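Local coordinates for DUF3501 family protein (Burkholderia pseudomallei K96243, PDB 3FJV) that is of unknown function but pairs a small bundle of helices with an antiparallel beta-sheet and assembles as a dimer, at residues S8-T11 and L12-A16; E57-I61 and E62-D66; D68-Q71 and A72-A76. All coordinates share one frame; numbering follows the deposited sequence.

Interaction 1. Residues S8-T11 and L12-A16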
loop_
_atom_site.group_PDB
_atom_site.type_symbol
_atom_site.label_atom_id
_atom_site.label_comp_id
_atom_site.label_asym_id
_atom_site.label_seq_id
_atom_site.Cartn_x
_atom_site.Cartn_y
_atom_site.Cartn_z
ATOM N N SER A 8 -0.496 11.997 26.079
ATOM C CA SER A 8 -1.450 12.737 25.263
ATOM C C SER A 8 -2.613 11.868 24.781
ATOM O O SER A 8 -3.576 12.391 24.223
ATOM C CB SER A 8 -0.738 13.313 24.033
ATOM O OG SER A 8 0.489 13.895 24.404
ATOM N N LEU A 9 -2.499 10.549 24.957
ATOM C CA LEU A 9 -3.451 9.595 24.426
ATOM C C LEU A 9 -4.386 9.048 25.487
ATOM O O LEU A 9 -4.031 8.898 26.640
ATOM C CB LEU A 9 -2.688 8.417 23.831
ATOM C CG LEU A 9 -1.647 8.711 22.766
ATOM C CD1 LEU A 9 -0.976 7.402 22.302
ATOM C CD2 LEU A 9 -2.308 9.452 21.589
ATOM N N LEU A 10 -5.605 8.767 25.084
ATOM C CA LEU A 10 -6.535 8.039 25.904
ATOM C C LEU A 10 -6.148 6.564 25.958
ATOM O O LEU A 10 -5.480 6.019 25.070
ATOM C CB LEU A 10 -7.952 8.199 25.335
ATOM C CG LEU A 10 -8.490 9.625 25.271
ATOM C CD1 LEU A 10 -9.882 9.626 24.735
ATOM C CD2 LEU A 10 -8.435 10.323 26.641
ATOM N N THR A 11 -6.558 5.908 27.029
ATOM C CA THR A 11 -6.436 4.473 27.105
ATOM C C THR A 11 -7.433 3.871 26.131
ATOM O O THR A 11 -8.360 4.549 25.667
ATOM C CB THR A 11 -6.808 3.995 28.492
ATOM O OG1 THR A 11 -8.132 4.460 28.780
ATOM C CG2 THR A 11 -5.817 4.508 29.557
ATOM N N LEU A 12 -7.305 2.570 25.879
ATOM C CA LEU A 12 -8.242 1.860 24.994
ATOM C C LEU A 12 -9.669 2.017 25.533
ATOM O O LEU A 12 -10.609 2.223 24.796
ATOM C CB LEU A 12 -7.885 0.357 24.901
ATOM C CG LEU A 12 -6.585 -0.037 24.177
ATOM C CD1 LEU A 12 -6.373 -1.573 24.138
ATOM C CD2 LEU A 12 -6.533 0.534 22.740
ATOM N N GLU A 13 -9.813 1.866 26.843
ATOM C CA GLU A 13 -11.103 1.960 27.478
ATOM C C GLU A 13 -11.745 3.336 27.327
ATOM O O GLU A 13 -12.948 3.440 27.048
ATOM C CB GLU A 13 -10.943 1.621 28.982
ATOM C CG GLU A 13 -12.159 1.924 29.815
ATOM C CD GLU A 13 -11.989 1.593 31.285
ATOM O OE1 GLU A 13 -10.920 1.086 31.697
ATOM O OE2 GLU A 13 -12.956 1.863 32.016
ATOM N N ALA A 14 -10.957 4.381 27.579
ATOM C CA ALA A 14 -11.456 5.738 27.511
ATOM C C ALA A 14 -11.761 6.094 26.043
ATOM O O ALA A 14 -12.791 6.715 25.769
ATOM C CB ALA A 14 -10.462 6.729 28.134
ATOM N N TYR A 15 -10.907 5.690 25.095
ATOM C CA TYR A 15 -11.228 5.983 23.671
ATOM C C TYR A 15 -12.493 5.290 23.184
ATOM O O TYR A 15 -13.314 5.893 22.481
ATOM C CB TYR A 15 -10.043 5.696 22.715
ATOM C CG TYR A 15 -10.354 6.086 21.300
ATOM C CD1 TYR A 15 -10.424 7.435 20.939
ATOM C CD2 TYR A 15 -10.591 5.143 20.318
ATOM C CE1 TYR A 15 -10.725 7.815 19.667
ATOM C CE2 TYR A 15 -10.903 5.525 19.016
ATOM C CZ TYR A 15 -10.965 6.869 18.705
ATOM O OH TYR A 15 -11.254 7.268 17.418
ATOM N N ALA A 16 -12.675 4.017 23.555
ATOM C CA ALA A 16 -13.820 3.274 23.077
ATOM C C ALA A 16 -15.091 3.949 23.523
ATOM O O ALA A 16 -16.042 3.959 22.779
ATOM C CB ALA A 16 -13.800 1.738 23.554
#
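Thr11 OG1 accepts a hydrogen bond from Ala14 N at 3.1 Å, the N-cap bond that opens helix 12-30. The hydroxyl reaches this amide because chi1 of 56° sets OG1 between the backbone N and the carbonyl carbon of Thr11, turned in over the first turn of the helix. The bond is fairly straight, 160° at the hydrogen, and brings OG1 within 3.3 Å of Ala14 CB. Thr11 serves the helix a second time through its carbonyl: Tyr15 N donates to Thr11 O over 2.8 Å, from almost straight ahead of the C=O bond, starting the main helical ladder. One residue thus takes up two amides of the first turn, and this cap is the tight part of the contact.

An apolar side lies beside it. Leu10 CB rests 4.0 Å from Ala14 CB and 4.2 Å from Tyr15 CB, and Leu10 CD1 lies at the edge of the Tyr15 ring, near its plane. Beyond the two segments, the buried Tyr15 ring stacks on His56 and its hydroxyl is hydrogen-bonded to Glu57, while Leu9 lies on Ile55 and Leu59, so the cap is fastened to helix 48-62. Opposite in character is the exposed side of Thr11 and Glu13. Glu13 runs extended away from the cap, where OE2 forms a long, weak ion pair with Lys17, and its sole side-chain approach to the preceding loop is Glu13 CB at 4.0 Å from Thr11 OG1.

Interaction 2. Residues E57-I61 and E62-D66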
loop_
_atom_site.group_PDB
_atom_site.type_symbol
_atom_site.label_atom_id
_atom_site.label_comp_id
_atom_site.label_asym_id
_atom_site.label_seq_id
_atom_site.Cartn_x
_atom_site.Cartn_y
_atom_site.Cartn_z
ATOM N N GLU A 57 -7.225 5.321 16.669
ATOM C CA GLU A 57 -7.840 4.342 15.796
ATOM C C GLU A 57 -6.961 3.087 15.614
ATOM O O GLU A 57 -7.424 1.951 15.780
ATOM C CB GLU A 57 -8.199 4.990 14.442
ATOM C CG GLU A 57 -9.535 5.785 14.422
ATOM C CD GLU A 57 -10.719 4.911 14.729
ATOM O OE1 GLU A 57 -10.962 3.965 13.952
ATOM O OE2 GLU A 57 -11.373 5.118 15.765
HETATM N N MSE A 58 -5.679 3.299 15.396
HETATM C CA MSE A 58 -4.773 2.181 15.289
HETATM C C MSE A 58 -4.722 1.340 16.566
HETATM O O MSE A 58 -4.841 0.113 16.511
HETATM C CB MSE A 58 -3.348 2.645 14.964
HETATM C CG MSE A 58 -2.302 1.466 14.768
HETATM SE SE MSE A 58 -2.417 0.500 13.139
HETATM C CE MSE A 58 -1.106 1.490 12.060
ATOM N N LEU A 59 -4.517 2.014 17.692
ATOM C CA LEU A 59 -4.501 1.356 18.986
ATOM C C LEU A 59 -5.799 0.593 19.247
ATOM O O LEU A 59 -5.755 -0.562 19.701
ATOM C CB LEU A 59 -4.208 2.346 20.111
ATOM C CG LEU A 59 -2.888 3.131 20.022
ATOM C CD1 LEU A 59 -2.788 4.211 21.122
ATOM C CD2 LEU A 59 -1.663 2.202 20.017
ATOM N N HIS A 60 -6.935 1.196 18.910
ATOM C CA HIS A 60 -8.245 0.577 19.142
ATOM C C HIS A 60 -8.442 -0.739 18.338
ATOM O O HIS A 60 -8.793 -1.817 18.895
ATOM C CB HIS A 60 -9.370 1.547 18.810
ATOM C CG HIS A 60 -10.754 0.940 18.949
ATOM N ND1 HIS A 60 -11.417 0.880 20.150
ATOM C CD2 HIS A 60 -11.568 0.339 18.047
ATOM C CE1 HIS A 60 -12.585 0.273 19.984
ATOM N NE2 HIS A 60 -12.705 -0.057 18.715
ATOM N N ILE A 61 -8.144 -0.654 17.045
ATOM C CA ILE A 61 -8.365 -1.753 16.131
ATOM C C ILE A 61 -7.390 -2.907 16.416
ATOM O O ILE A 61 -7.801 -4.058 16.373
ATOM C CB ILE A 61 -8.245 -1.290 14.645
ATOM C CG1 ILE A 61 -9.474 -0.435 14.282
ATOM C CG2 ILE A 61 -8.195 -2.493 13.731
ATOM C CD1 ILE A 61 -9.322 0.443 12.944
ATOM N N GLU A 62 -6.127 -2.574 16.678
ATOM C CA GLU A 62 -5.066 -3.531 16.962
ATOM C C GLU A 62 -5.059 -3.934 18.443
ATOM O O GLU A 62 -4.362 -4.847 18.780
ATOM C CB GLU A 62 -3.686 -2.986 16.540
ATOM C CG GLU A 62 -3.576 -2.654 15.056
ATOM C CD GLU A 62 -3.783 -3.864 14.185
ATOM O OE1 GLU A 62 -3.048 -4.848 14.375
ATOM O OE2 GLU A 62 -4.684 -3.855 13.320
ATOM N N LYS A 63 -5.909 -3.316 19.270
ATOM C CA LYS A 63 -5.951 -3.519 20.729
ATOM C C LYS A 63 -4.581 -3.454 21.383
ATOM O O LYS A 63 -4.160 -4.412 22.054
ATOM C CB LYS A 63 -6.612 -4.859 21.077
ATOM C CG LYS A 63 -8.049 -5.027 20.533
ATOM C CD LYS A 63 -8.616 -6.391 20.945
ATOM C CE LYS A 63 -9.939 -6.729 20.304
ATOM N NZ LYS A 63 -10.878 -5.667 20.583
ATOM N N ILE A 64 -3.910 -2.327 21.203
ATOM C CA ILE A 64 -2.546 -2.106 21.691
ATOM C C ILE A 64 -2.544 -1.239 22.965
ATOM O O ILE A 64 -3.032 -0.110 22.950
ATOM C CB ILE A 64 -1.633 -1.426 20.589
ATOM C CG1 ILE A 64 -1.555 -2.329 19.361
ATOM C CG2 ILE A 64 -0.244 -1.038 21.195
ATOM C CD1 ILE A 64 -0.925 -1.607 18.140
ATOM N N PHE A 65 -2.022 -1.804 24.064
ATOM C CA PHE A 65 -1.980 -1.118 25.360
ATOM C C PHE A 65 -0.698 -1.247 26.181
ATOM O O PHE A 65 -0.660 -0.837 27.327
ATOM C CB PHE A 65 -3.165 -1.596 26.233
ATOM C CG PHE A 65 -3.203 -3.061 26.476
ATOM C CD1 PHE A 65 -3.879 -3.894 25.614
ATOM C CD2 PHE A 65 -2.598 -3.616 27.595
ATOM C CE1 PHE A 65 -3.944 -5.279 25.849
ATOM C CE2 PHE A 65 -2.669 -4.990 27.839
ATOM C CZ PHE A 65 -3.318 -5.823 26.966
ATOM N N ASP A 66 0.323 -1.860 25.625
ATOM C CA ASP A 66 1.585 -1.952 26.260
ATOM C C ASP A 66 2.439 -0.763 25.845
ATOM O O ASP A 66 2.287 -0.190 24.760
ATOM C CB ASP A 66 2.275 -3.259 25.851
ATOM C CG ASP A 66 2.654 -3.279 24.397
ATOM O OD1 ASP A 66 1.743 -3.294 23.534
ATOM O OD2 ASP A 66 3.874 -3.285 24.099
HETATM O O HOH W 1 -10.730 -3.488 18.711
#
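Leu59 O receives Ile64 N at 3.0 Å, the six-to-one bond of a Schellman motif that ends helix 48-62. Its companion, Lys63 N to His60 O, is weak at 3.3 Å. Between them Lys63 takes up positive phi (48°) as the C-prime residue and turns the chain out of the helix. Ile64 N meets Leu59 O in the carbonyl plane, on a lone pair, whereas two residues earlier Glu62 N, an ordinary i to i+4 helical donor, approaches Met58 O tilted 20° from its carbonyl plane.

The Glu62 side chain can be followed outward from this last bond. CB sits 3.3 Å from Met58 O, and CG stays beside the same oxygen while also touching the selenium, Met58 SE, at 3.9 Å. A bend at chi2 (-62°) then folds the carboxylate back, so that Glu62 OE2 crosses near Ile61 CG2, 3.8 Å away. The other oxygen, OE1, is hydrogen-bonded to His40 of the second subunit, which places the helix end at the dimer interface.

On the apolar side, Leu59 and Ile64 cross at about a right angle: Leu59 CD2 lies 3.7 Å from Ile64 CB and equally near Ile64 CG2. Glu73 of helix 67-77 packs against both residues, closing the turn against the next helix. The exposed Lys63 runs extended past the helix end, its CG passing His60 O, and bends only at chi4, which brings the ammonium to a water that gives His60 O a second donor: the water donates to His60 O at 2.6 Å and accepts from Lys63 NZ at 2.9 Å.

Interaction 3. Residues D68-Q71 and A72-A76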
loop_
_atom_site.group_PDB
_atom_site.type_symbol
_atom_site.label_atom_id
_atom_site.label_comp_id
_atom_site.label_asym_id
_atom_site.label_seq_id
_atom_site.Cartn_x
_atom_site.Cartn_y
_atom_site.Cartn_z
ATOM N N ASP A 68 5.661 -0.159 24.963
ATOM C CA ASP A 68 6.500 -0.171 23.772
ATOM C C ASP A 68 5.633 -0.117 22.511
ATOM O O ASP A 68 5.989 0.559 21.556
ATOM C CB ASP A 68 7.413 -1.385 23.727
ATOM C CG ASP A 68 8.545 -1.331 24.737
ATOM O OD1 ASP A 68 8.805 -0.274 25.349
ATOM O OD2 ASP A 68 9.176 -2.392 24.926
ATOM N N GLY A 69 4.493 -0.806 22.526
ATOM C CA GLY A 69 3.572 -0.828 21.388
ATOM C C GLY A 69 2.873 0.497 21.145
ATOM O O GLY A 69 2.692 0.913 19.991
ATOM N N ILE A 70 2.434 1.139 22.218
ATOM C CA ILE A 70 1.917 2.512 22.101
ATOM C C ILE A 70 3.002 3.423 21.519
ATOM O O ILE A 70 2.766 4.156 20.578
ATOM C CB ILE A 70 1.403 3.077 23.453
ATOM C CG1 ILE A 70 0.194 2.246 23.937
ATOM C CG2 ILE A 70 1.064 4.556 23.284
ATOM C CD1 ILE A 70 -0.076 2.272 25.434
ATOM N N GLN A 71 4.213 3.361 22.069
ATOM C CA GLN A 71 5.290 4.248 21.606
ATOM C C GLN A 71 5.597 4.033 20.138
ATOM O O GLN A 71 5.858 4.999 19.417
ATOM C CB GLN A 71 6.587 4.078 22.424
ATOM C CG GLN A 71 7.636 5.196 22.180
ATOM C CD GLN A 71 7.061 6.583 22.442
ATOM O OE1 GLN A 71 6.531 6.824 23.515
ATOM N NE2 GLN A 71 7.188 7.504 21.467
ATOM N N ALA A 72 5.532 2.781 19.693
ATOM C CA ALA A 72 5.822 2.435 18.309
ATOM C C ALA A 72 4.790 3.073 17.357
ATOM O O ALA A 72 5.141 3.454 16.248
ATOM C CB ALA A 72 5.881 0.904 18.132
ATOM N N GLU A 73 3.525 3.184 17.779
ATOM C CA GLU A 73 2.565 3.877 16.922
ATOM C C GLU A 73 2.792 5.375 16.923
ATOM O O GLU A 73 2.705 6.003 15.879
ATOM C CB GLU A 73 1.115 3.577 17.312
ATOM C CG GLU A 73 0.717 2.106 17.325
ATOM C CD GLU A 73 1.033 1.386 16.015
ATOM O OE1 GLU A 73 1.147 2.035 14.934
ATOM O OE2 GLU A 73 1.172 0.150 16.078
ATOM N N LEU A 74 3.081 5.976 18.084
ATOM C CA LEU A 74 3.458 7.408 18.124
ATOM C C LEU A 74 4.615 7.699 17.154
ATOM O O LEU A 74 4.620 8.695 16.375
ATOM C CB LEU A 74 3.844 7.793 19.567
ATOM C CG LEU A 74 2.704 8.151 20.542
ATOM C CD1 LEU A 74 3.213 8.100 21.976
ATOM C CD2 LEU A 74 2.079 9.544 20.260
ATOM N N ASP A 75 5.617 6.821 17.167
ATOM C CA ASP A 75 6.816 7.063 16.366
ATOM C C ASP A 75 6.502 6.817 14.905
ATOM O O ASP A 75 7.021 7.494 14.043
ATOM C CB ASP A 75 7.950 6.133 16.777
ATOM C CG ASP A 75 8.496 6.415 18.165
ATOM O OD1 ASP A 75 8.196 7.462 18.735
ATOM O OD2 ASP A 75 9.248 5.564 18.696
ATOM N N ALA A 76 5.599 5.871 14.603
ATOM C CA ALA A 76 5.232 5.609 13.216
ATOM C C ALA A 76 4.500 6.790 12.553
ATOM O O ALA A 76 4.630 7.018 11.312
ATOM C CB ALA A 76 4.372 4.356 13.100
HETATM O O HOH W 2 2.527 -1.006 18.039
#
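Ala72 N donates to Asp68 O at 2.9 Å, one of the i to i+4 bonds that run through helix 67-77, and Ala72 CB lies close to the same oxygen.

Next comes Glu73, whose N reaches Gly69 O at 3.3 Å and also makes a weak bond to Ile70 O. In its side chain, chi1 of -57° lays CG 3.5 Å from Gly69 O, and the bend at chi2 then leads the carboxylate back along the helix. A water bridges the two groups, donating to Gly69 O and to Glu73 OE2. The same OE2 forms a salt bridge with Arg107 of the second subunit.

Leu74 continues the ladder with a nearly straight bond from its N to Ile70 O. Leu74 CD1 lies 4.3 Å from Ile70 CG2 and also touches the Gln71 amide, while Ile55 of helix 48-62 and Arg6 pack on the leucine.

Asp75 N bonds to Gln71 O, and its carboxylate gains a side-chain partner from the same residue. Gln71 NE2 donates to Asp75 OD1 at 2.9 Å; the acceptor lies in the amide plane, but the amide comes from above the carboxylate plane, the two planes being 47° apart. Gln71 OE1 has a weak hydrogen bond to Arg6.

The chemistry therefore differs round the helix: an amide-carboxylate bond at the exposed Asp75 staples one turn, whereas Glu73 OE2, which takes a water and Arg107 of the second subunit, belongs to a buried carboxylate probably kept charged by that arginine.

Along the chain the three contacts follow in series, from the start of helix 12-30, through the end of helix 48-62, into helix 67-77. The centres of interactions 1 and 2 are about 9 Å apart, those of 2 and 3 about 10 Å, and those of 1 and 3 about 14 Å. Leu12 CD2 packs 3.3 Å from Leu59 O, joining interaction 1 to interaction 2, and Leu59 CD2 lies 3.6 Å from Glu73 CG, joining 2 to 3. Leu9 reaches Ile70 directly. The three helices thus pack as one group, its contact centres about 19 to 23 Å from the chain centre; interactions 2 and 3 also touch the second subunit, so this group contributes to the dimer.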